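Local coordinates for protein sulfite reductase [ferredoxin] (Mycobacterium tuberculosis, PDB 1ZJ8) that probably catalyses the ferredoxin-dependent six-electron reduction of sulfite to sulfide, using a siroheme and a [4Fe-4S] cluster, at residues A265-V277 against L323-P335. Residues are numbered along the deposited sequence; the frame is centred on the assembly and turned at random.
Sequences AQRVGAWVPLGEV and LKRPLIDGPAPEP
R267 reaches the backbone of G330 and A332 through a side chain that starts with CG beside its own backbone N (chi1 -61°) and bends at chi3 (47°), which lays the guanidinium along the 330-332 chain. The contact is the edge of a six-stranded mixed sheet of the siroheme- and [4Fe-4S]-dependent reductase fold: 266-272 pairs antiparallel with the short, weakly bonded strand 328-329, the outermost on this side, after a connection that is largely helical. Two backbone bonds hold 266-272 to the 328-330 chain, W271 N to I328 O at 2.9 Å and G330 N to G269 O at 2.9 Å, while A270 and D329 form a non-hydrogen-bonded pair whose side chains diverge. At the positive phi of G269 a side chain would be jammed against the carbonyl O of V268, and G330 passes close beside the W271 side chain, its CA 3.9 Å from W271 CB.

R267 NH2 donates to G330 O at 2.8 Å, approaching from above the carbonyl plane. The peptide between P331 and A332 lies over one face of the guanidinium, A332 N above its centre, while A332 CB packs against R267 CD. R267 NE forms a salt bridge with D251 of the neighbouring strand 249-254; with the G330 carbonyl this probably limits rotation of the guanidinium. D329 turns its carboxylate to R315 of helix 311-323.

L327 CD1 meets A270 CB at 3.8 Å, and the L327 side chain also lies on R315 and L318 of that helix. At the far end, within the 3-10 turn 274-276, E276 meets R325, with carboxylate and guanidinium planes 65° apart. This salt bridge is weak as a hydrogen bond, with R325 NH2 3.3 Å from E276 OE1.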
loop_
_atom_site.group_PDB
_atom_site.type_symbol
_atom_site.label_atom_id
_atom_site.label_comp_id
_atom_site.label_asym_id
_atom_site.label_seq_id
_atom_site.Cartn_x
_atom_site.Cartn_y
_atom_site.Cartn_z
ATOM N N ALA A 265 4.795 13.266 -5.397
ATOM C CA ALA A 265 5.356 13.048 -6.722
ATOM C C ALA A 265 4.838 14.123 -7.677
ATOM O O ALA A 265 3.733 14.639 -7.515
ATOM C CB ALA A 265 5.028 11.632 -7.242
ATOM N N GLN A 266 5.672 14.455 -8.666
ATOM C CA GLN A 266 5.460 15.615 -9.542
ATOM C C GLN A 266 5.508 15.223 -11.023
ATOM O O GLN A 266 6.270 14.350 -11.418
ATOM C CB GLN A 266 6.534 16.658 -9.265
ATOM C CG GLN A 266 6.924 16.769 -7.789
ATOM C CD GLN A 266 8.218 17.514 -7.610
ATOM O OE1 GLN A 266 8.306 18.723 -7.895
ATOM N NE2 GLN A 266 9.253 16.790 -7.162
ATOM N N ARG A 267 4.696 15.902 -11.826
ATOM C CA ARG A 267 4.611 15.654 -13.249
ATOM C C ARG A 267 5.924 15.918 -13.980
ATOM O O ARG A 267 6.493 16.997 -13.906
ATOM C CB ARG A 267 3.545 16.556 -13.867
ATOM C CG ARG A 267 2.159 16.324 -13.321
ATOM C CD ARG A 267 1.074 16.735 -14.289
ATOM N NE ARG A 267 1.335 16.220 -15.640
ATOM C CZ ARG A 267 1.631 16.969 -16.706
ATOM N NH1 ARG A 267 1.735 18.285 -16.614
ATOM N NH2 ARG A 267 1.845 16.393 -17.881
ATOM N N VAL A 268 6.369 14.934 -14.739
ATOM C CA VAL A 268 7.515 15.105 -15.612
ATOM C C VAL A 268 7.149 16.009 -16.805
ATOM O O VAL A 268 8.031 16.576 -17.453
ATOM C CB VAL A 268 8.019 13.734 -16.088
ATOM C CG1 VAL A 268 9.178 13.894 -17.073
ATOM C CG2 VAL A 268 8.424 12.867 -14.870
ATOM N N GLY A 269 5.843 16.136 -17.070
ATOM C CA GLY A 269 5.319 16.937 -18.180
ATOM C C GLY A 269 5.183 16.150 -19.475
ATOM O O GLY A 269 5.047 16.750 -20.552
ATOM N N ALA A 270 5.160 14.816 -19.355
ATOM C CA ALA A 270 5.305 13.908 -20.488
ATOM C C ALA A 270 4.056 13.069 -20.714
ATOM O O ALA A 270 3.362 12.694 -19.756
ATOM C CB ALA A 270 6.506 12.985 -20.269
ATOM N N TRP A 271 3.800 12.768 -21.993
ATOM C CA TRP A 271 2.761 11.815 -22.430
ATOM C C TRP A 271 3.461 10.595 -23.032
ATOM O O TRP A 271 4.379 10.732 -23.825
ATOM C CB TRP A 271 1.825 12.471 -23.464
ATOM C CG TRP A 271 0.661 11.616 -23.972
ATOM C CD1 TRP A 271 -0.586 11.485 -23.392
ATOM C CD2 TRP A 271 0.629 10.813 -25.167
ATOM N NE1 TRP A 271 -1.378 10.647 -24.153
ATOM C CE2 TRP A 271 -0.665 10.223 -25.245
ATOM C CE3 TRP A 271 1.565 10.533 -26.178
ATOM C CZ2 TRP A 271 -1.045 9.368 -26.296
ATOM C CZ3 TRP A 271 1.181 9.685 -27.233
ATOM C CH2 TRP A 271 -0.110 9.108 -27.273
ATOM N N VAL A 272 3.022 9.410 -22.644
ATOM C CA VAL A 272 3.647 8.162 -23.060
ATOM C C VAL A 272 2.588 7.192 -23.604
ATOM O O VAL A 272 1.678 6.784 -22.871
ATOM C CB VAL A 272 4.346 7.503 -21.861
ATOM C CG1 VAL A 272 5.051 6.211 -22.277
ATOM C CG2 VAL A 272 5.334 8.483 -21.210
ATOM N N PRO A 273 2.704 6.788 -24.881
ATOM C CA PRO A 273 1.666 5.888 -25.413
ATOM C C PRO A 273 1.795 4.513 -24.746
ATOM O O PRO A 273 2.886 4.132 -24.292
ATOM C CB PRO A 273 1.992 5.829 -26.909
ATOM C CG PRO A 273 3.499 6.071 -26.968
ATOM C CD PRO A 273 3.787 7.041 -25.856
ATOM N N LEU A 274 0.706 3.770 -24.660
ATOM C CA LEU A 274 0.733 2.518 -23.894
ATOM C C LEU A 274 1.907 1.567 -24.247
ATOM O O LEU A 274 2.476 0.925 -23.357
ATOM C CB LEU A 274 -0.619 1.798 -24.020
ATOM C CG LEU A 274 -0.782 0.537 -23.169
ATOM C CD1 LEU A 274 -0.515 0.787 -21.676
ATOM C CD2 LEU A 274 -2.180 -0.022 -23.367
ATOM N N GLY A 275 2.255 1.482 -25.534
ATOM C CA GLY A 275 3.342 0.614 -25.997
ATOM C C GLY A 275 4.731 0.925 -25.438
ATOM O O GLY A 275 5.554 0.039 -25.288
ATOM N N GLU A 276 4.981 2.190 -25.118
ATOM C CA GLU A 276 6.289 2.654 -24.664
ATOM C C GLU A 276 6.412 2.672 -23.123
ATOM O O GLU A 276 7.483 3.008 -22.595
ATOM C CB GLU A 276 6.563 4.069 -25.235
ATOM C CG GLU A 276 7.110 4.148 -26.699
ATOM C CD GLU A 276 6.942 5.548 -27.387
ATOM O OE1 GLU A 276 6.844 6.610 -26.712
ATOM O OE2 GLU A 276 6.899 5.573 -28.640
ATOM N N VAL A 277 5.350 2.279 -22.410
ATOM C CA VAL A 277 5.303 2.394 -20.947
ATOM C C VAL A 277 6.338 1.511 -20.251
ATOM O O VAL A 277 7.101 2.013 -19.421
ATOM C CB VAL A 277 3.850 2.186 -20.360
ATOM C CG1 VAL A 277 3.845 2.165 -18.823
ATOM C CG2 VAL A 277 2.910 3.282 -20.853
ATOM N N LEU A 323 17.015 6.879 -22.427
ATOM C CA LEU A 323 16.111 6.668 -23.572
ATOM C C LEU A 323 16.785 6.978 -24.906
ATOM O O LEU A 323 16.381 6.443 -25.943
ATOM C CB LEU A 323 14.839 7.522 -23.464
ATOM C CG LEU A 323 13.836 7.169 -22.360
ATOM C CD1 LEU A 323 12.738 8.224 -22.278
ATOM C CD2 LEU A 323 13.226 5.785 -22.561
ATOM N N LYS A 324 17.792 7.858 -24.870
ATOM C CA LYS A 324 18.402 8.437 -26.070
ATOM C C LYS A 324 17.351 9.086 -26.973
ATOM O O LYS A 324 17.495 9.066 -28.191
ATOM C CB LYS A 324 19.193 7.400 -26.871
ATOM C CG LYS A 324 20.041 6.438 -26.056
ATOM C CD LYS A 324 21.160 7.132 -25.282
ATOM C CE LYS A 324 22.347 6.180 -25.062
ATOM N NZ LYS A 324 21.938 4.838 -24.575
ATOM N N ARG A 325 16.298 9.658 -26.398
ATOM C CA ARG A 325 15.289 10.369 -27.201
ATOM C C ARG A 325 14.402 11.278 -26.343
ATOM O O ARG A 325 14.272 11.061 -25.135
ATOM C CB ARG A 325 14.396 9.378 -27.949
ATOM C CG ARG A 325 13.323 8.779 -27.074
ATOM C CD ARG A 325 12.737 7.512 -27.644
ATOM N NE ARG A 325 11.845 6.880 -26.673
ATOM C CZ ARG A 325 10.622 7.317 -26.370
ATOM N NH1 ARG A 325 10.107 8.396 -26.954
ATOM N NH2 ARG A 325 9.903 6.659 -25.475
ATOM N N PRO A 326 13.770 12.289 -26.960
ATOM C CA PRO A 326 12.870 13.106 -26.143
ATOM C C PRO A 326 11.575 12.352 -25.812
ATOM O O PRO A 326 11.230 11.388 -26.509
ATOM C CB PRO A 326 12.600 14.340 -27.027
ATOM C CG PRO A 326 12.911 13.930 -28.405
ATOM C CD PRO A 326 13.822 12.743 -28.363
ATOM N N LEU A 327 10.914 12.763 -24.726
ATOM C CA LEU A 327 9.546 12.357 -24.443
ATOM C C LEU A 327 8.654 13.412 -25.035
ATOM O O LEU A 327 9.043 14.576 -25.108
ATOM C CB LEU A 327 9.295 12.283 -22.949
ATOM C CG LEU A 327 10.042 11.179 -22.214
ATOM C CD1 LEU A 327 9.922 11.358 -20.704
ATOM C CD2 LEU A 327 9.487 9.837 -22.649
ATOM N N ILE A 328 7.466 12.997 -25.465
ATOM C CA ILE A 328 6.461 13.916 -25.980
ATOM C C ILE A 328 5.874 14.702 -24.798
ATOM O O ILE A 328 5.630 14.127 -23.741
ATOM C CB ILE A 328 5.339 13.160 -26.723
ATOM C CG1 ILE A 328 5.913 12.356 -27.901
ATOM C CG2 ILE A 328 4.219 14.111 -27.187
ATOM C CD1 ILE A 328 5.881 10.822 -27.661
ATOM N N ASP A 329 5.687 16.014 -24.970
ATOM C CA ASP A 329 5.051 16.859 -23.961
ATOM C C ASP A 329 3.577 16.467 -23.852
ATOM O O ASP A 329 2.950 16.089 -24.847
ATOM C CB ASP A 329 5.133 18.350 -24.340
ATOM C CG ASP A 329 6.523 18.967 -24.134
ATOM O OD1 ASP A 329 7.434 18.357 -23.511
ATOM O OD2 ASP A 329 6.694 20.108 -24.600
ATOM N N GLY A 330 3.020 16.567 -22.645
ATOM C CA GLY A 330 1.608 16.259 -22.448
ATOM C C GLY A 330 1.015 17.021 -21.290
ATOM O O GLY A 330 1.727 17.518 -20.448
ATOM N N PRO A 331 -0.313 17.123 -21.263
ATOM C CA PRO A 331 -1.020 17.717 -20.134
ATOM C C PRO A 331 -1.236 16.786 -18.944
ATOM O O PRO A 331 -1.048 15.560 -19.029
ATOM C CB PRO A 331 -2.390 18.074 -20.733
ATOM C CG PRO A 331 -2.625 17.046 -21.775
ATOM C CD PRO A 331 -1.245 16.700 -22.333
ATOM N N ALA A 332 -1.646 17.408 -17.848
ATOM C CA ALA A 332 -2.129 16.724 -16.671
ATOM C C ALA A 332 -3.615 16.484 -16.852
ATOM O O ALA A 332 -4.289 17.249 -17.518
ATOM C CB ALA A 332 -1.884 17.576 -15.444
ATOM N N PRO A 333 -4.134 15.408 -16.257
ATOM C CA PRO A 333 -5.584 15.208 -16.263
ATOM C C PRO A 333 -6.197 15.980 -15.119
ATOM O O PRO A 333 -5.502 16.253 -14.144
ATOM C CB PRO A 333 -5.718 13.712 -16.023
ATOM C CG PRO A 333 -4.536 13.381 -15.158
ATOM C CD PRO A 333 -3.426 14.336 -15.534
ATOM N N GLU A 334 -7.474 16.331 -15.227
ATOM C CA GLU A 334 -8.151 17.079 -14.157
ATOM C C GLU A 334 -8.130 16.269 -12.873
ATOM O O GLU A 334 -8.719 15.188 -12.822
ATOM C CB GLU A 334 -9.602 17.418 -14.525
ATOM C CG GLU A 334 -9.734 18.476 -15.620
ATOM C CD GLU A 334 -9.348 19.901 -15.159
ATOM O OE1 GLU A 334 -8.501 20.576 -15.823
ATOM O OE2 GLU A 334 -9.894 20.342 -14.125
ATOM N N PRO A 335 -7.452 16.790 -11.828
ATOM C CA PRO A 335 -7.410 16.022 -10.579
ATOM C C PRO A 335 -8.836 15.794 -10.089
ATOM O O PRO A 335 -9.657 16.687 -10.208
ATOM C CB PRO A 335 -6.613 16.932 -9.619
ATOM C CG PRO A 335 -5.878 17.928 -10.498
ATOM C CD PRO A 335 -6.740 18.086 -11.721
#